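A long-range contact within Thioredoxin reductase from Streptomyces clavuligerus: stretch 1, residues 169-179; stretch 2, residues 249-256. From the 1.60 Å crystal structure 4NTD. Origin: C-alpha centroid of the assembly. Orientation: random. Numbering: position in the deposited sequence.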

# COMPACT_ATOMS: atom_id res chain seq x y z
N GLU A 169 9.33 -6.89 -19.61
CA GLU A 169 10.49 -6.41 -20.37
C GLU A 169 11.25 -7.52 -21.09
O GLU A 169 11.99 -7.25 -22.04
N VAL A 170 11.07 -8.77 -20.65
CA VAL A 170 11.70 -9.92 -21.31
C VAL A 170 10.67 -10.90 -21.89
O VAL A 170 10.95 -12.09 -22.05
N SER A 171 9.49 -10.38 -22.22
CA SER A 171 8.41 -11.18 -22.80
C SER A 171 8.89 -11.97 -24.02
O SER A 171 9.57 -11.43 -24.88
N ASP A 172 8.53 -13.25 -24.05
CA ASP A 172 8.81 -14.14 -25.19
C ASP A 172 10.29 -14.43 -25.46
O ASP A 172 10.62 -15.03 -26.48
N GLN A 173 11.18 -14.03 -24.55
CA GLN A 173 12.61 -14.27 -24.73
C GLN A 173 13.00 -15.63 -24.14
O GLN A 173 12.23 -16.23 -23.38
N PRO A 174 14.19 -16.14 -24.51
CA PRO A 174 14.67 -17.39 -23.90
C PRO A 174 15.13 -17.18 -22.46
O PRO A 174 16.20 -16.62 -22.22
N LEU A 175 14.30 -17.61 -21.51
CA LEU A 175 14.54 -17.39 -20.09
C LEU A 175 15.07 -18.66 -19.43
O LEU A 175 14.66 -19.77 -19.78
N GLY A 176 15.98 -18.49 -18.47
CA GLY A 176 16.48 -19.61 -17.67
C GLY A 176 16.18 -19.40 -16.20
O GLY A 176 16.02 -18.26 -15.75
N VAL A 177 16.10 -20.50 -15.46
CA VAL A 177 15.97 -20.47 -14.00
C VAL A 177 17.01 -21.40 -13.40
O VAL A 177 17.10 -22.56 -13.80
N LEU A 178 17.81 -20.90 -12.46
CA LEU A 178 18.82 -21.73 -11.79
C LEU A 178 18.21 -22.46 -10.60
O LEU A 178 17.49 -21.85 -9.80
N GLY A 179 18.50 -23.75 -10.47
CA GLY A 179 17.98 -24.56 -9.36
C GLY A 179 18.80 -24.41 -8.09
O GLY A 179 19.35 -25.38 -7.58
N ALA A 249 22.24 -21.39 -24.49
CA ALA A 249 22.04 -19.97 -24.74
C ALA A 249 20.73 -19.50 -24.12
O ALA A 249 19.69 -20.15 -24.26
N ARG A 250 20.80 -18.37 -23.41
CA ARG A 250 19.65 -17.71 -22.79
C ARG A 250 19.92 -16.21 -22.85
O ARG A 250 21.08 -15.79 -22.85
N SER A 251 18.87 -15.40 -22.90
CA SER A 251 19.02 -13.94 -22.86
C SER A 251 18.93 -13.40 -21.43
O SER A 251 19.54 -12.37 -21.10
N THR A 252 18.17 -14.09 -20.59
CA THR A 252 17.90 -13.66 -19.22
C THR A 252 17.80 -14.88 -18.31
O THR A 252 17.20 -15.89 -18.69
N VAL A 253 18.39 -14.80 -17.12
CA VAL A 253 18.34 -15.89 -16.15
C VAL A 253 17.76 -15.37 -14.83
O VAL A 253 18.08 -14.27 -14.39
N PHE A 254 16.88 -16.18 -14.23
CA PHE A 254 16.24 -15.84 -12.97
C PHE A 254 16.69 -16.77 -11.85
O PHE A 254 17.00 -17.94 -12.07
N VAL A 255 16.72 -16.23 -10.63
CA VAL A 255 16.97 -17.00 -9.42
C VAL A 255 15.95 -16.59 -8.36
O VAL A 255 15.35 -15.52 -8.45
N VAL A 256 15.76 -17.46 -7.37
CA VAL A 256 15.05 -17.10 -6.15
C VAL A 256 16.11 -16.96 -5.06
O VAL A 256 16.60 -17.97 -4.55

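The shortest side-chain hydrogen bond between the stretches is made by Ser251. With chi1 in p, Ser251 OG donates to Gln173 OE1 at 2.7 Å. Gln173 reaches it with chi1 m and chi2 t. Ser251 also bonds through its backbone, N to Pro174 O at 3.0 Å.

Arg250 is the second polar anchor. Its CA-to-CB bond points sideways, but chi1 m and chi2 m bring the guanidinium back to stretch 1. There Arg250 NH1 donates to Leu175 O at 2.9 Å, at the edge of the group, near its plane. Pro174 CB covers one guanidinium face, 3.5 Å from Arg250 CZ. Arg250 NE is held within its own stretch by Ala249 O at 2.7 Å.

Beyond these contacts the two strands pair in parallel. Gly176 N donates to Thr252 O at 2.9 Å, Phe254 N to Gly176 O at 2.7 Å, and Leu178 N to Phe254 O at 3.1 Å. Past the last bond, one water continues the link: it donates to Leu178 O and accepts from Val256 N, both at 2.9 Å.

Leu175, Val177, Thr252 and Phe254 share one face of the sheet. Leu175 (m, t) sets CD2 3.9 Å from Thr252 CB and CD1 4.3 Å from Phe254 CE2. Phe254 has chi1 m. Val170 points toward stretch 2 and meets the ring edge, CG2 to Phe254 CZ at 4.2 Å. Val170 CG1 lies 3.5 Å from Thr252 OG1. Val177 (t) touches more loosely, CG2 to Phe254 CB at 4.5 Å.

Val253 (t) lies on the other face, across from Gly176. A CB on Gly176 would be tight against Arg250 CG and Val253 CG2. The bare glycine lets both side chains pack close. Farther along, Leu178 (m, t) places CG 3.6 Å from Val253 CG1 and CD1 3.7 Å from Val255 CG1.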

# COMPACT_ATOMS: atom_id res chain seq x y z
CB GLU A 169 11.45 -5.63 -19.45
CG GLU A 169 10.97 -4.23 -19.07
CD GLU A 169 9.75 -4.23 -18.16
OE1 GLU A 169 9.64 -5.09 -17.26
OE2 GLU A 169 8.89 -3.34 -18.33
CB VAL A 170 12.69 -10.64 -20.36
CG1 VAL A 170 13.79 -9.69 -19.92
CG2 VAL A 170 11.98 -11.24 -19.15
CB SER A 171 7.24 -10.28 -23.23
OG SER A 171 6.59 -9.69 -22.12
CB ASP A 172 8.15 -13.60 -26.47
CG ASP A 172 6.67 -13.33 -26.31
OD1 ASP A 172 5.96 -14.21 -25.78
OD2 ASP A 172 6.21 -12.24 -26.71
CB GLN A 173 13.43 -13.17 -24.07
CG GLN A 173 13.25 -11.80 -24.72
CD GLN A 173 14.18 -10.75 -24.16
OE1 GLN A 173 15.22 -11.06 -23.58
NE2 GLN A 173 13.81 -9.48 -24.33
CB PRO A 174 15.84 -17.81 -24.81
CG PRO A 174 15.75 -16.94 -26.02
CD PRO A 174 15.09 -15.68 -25.58
CB LEU A 175 13.26 -16.96 -19.38
CG LEU A 175 12.42 -15.87 -20.04
CD1 LEU A 175 11.23 -15.53 -19.16
CD2 LEU A 175 13.26 -14.62 -20.32
CB VAL A 177 14.57 -20.92 -13.54
CG1 VAL A 177 14.45 -20.85 -12.02
CG2 VAL A 177 13.49 -20.07 -14.20
CB LEU A 178 20.01 -20.89 -11.33
CG LEU A 178 20.69 -20.00 -12.37
CD1 LEU A 178 21.91 -19.33 -11.75
CD2 LEU A 178 21.08 -20.78 -13.61
CB ALA A 249 22.07 -19.68 -26.24
CB ARG A 250 19.50 -18.12 -21.32
CG ARG A 250 19.14 -19.58 -21.05
CD ARG A 250 17.68 -19.91 -21.34
NE ARG A 250 17.48 -20.49 -22.66
CZ ARG A 250 16.31 -20.90 -23.14
NH1 ARG A 250 15.20 -20.79 -22.42
NH2 ARG A 250 16.25 -21.42 -24.37
CB SER A 251 17.96 -13.26 -23.73
OG SER A 251 16.68 -13.34 -23.13
CB THR A 252 16.57 -12.88 -19.14
OG1 THR A 252 16.50 -11.93 -20.21
CG2 THR A 252 16.45 -12.14 -17.81
CB VAL A 253 19.74 -16.51 -15.93
CG1 VAL A 253 19.73 -17.50 -14.77
CG2 VAL A 253 20.20 -17.22 -17.20
CB PHE A 254 14.72 -15.90 -13.11
CG PHE A 254 14.13 -14.77 -13.90
CD1 PHE A 254 13.54 -13.69 -13.26
CD2 PHE A 254 14.16 -14.78 -15.29
CE1 PHE A 254 12.99 -12.64 -13.98
CE2 PHE A 254 13.62 -13.74 -16.02
CZ PHE A 254 13.03 -12.67 -15.37
CB VAL A 255 18.40 -16.78 -8.87
CG1 VAL A 255 19.43 -17.23 -9.89
CG2 VAL A 255 18.63 -15.33 -8.49
CB VAL A 256 14.00 -18.16 -5.75
CG1 VAL A 256 13.29 -17.73 -4.48
CG2 VAL A 256 13.00 -18.37 -6.87
O HOH W 1 16.74 -20.14 -7.64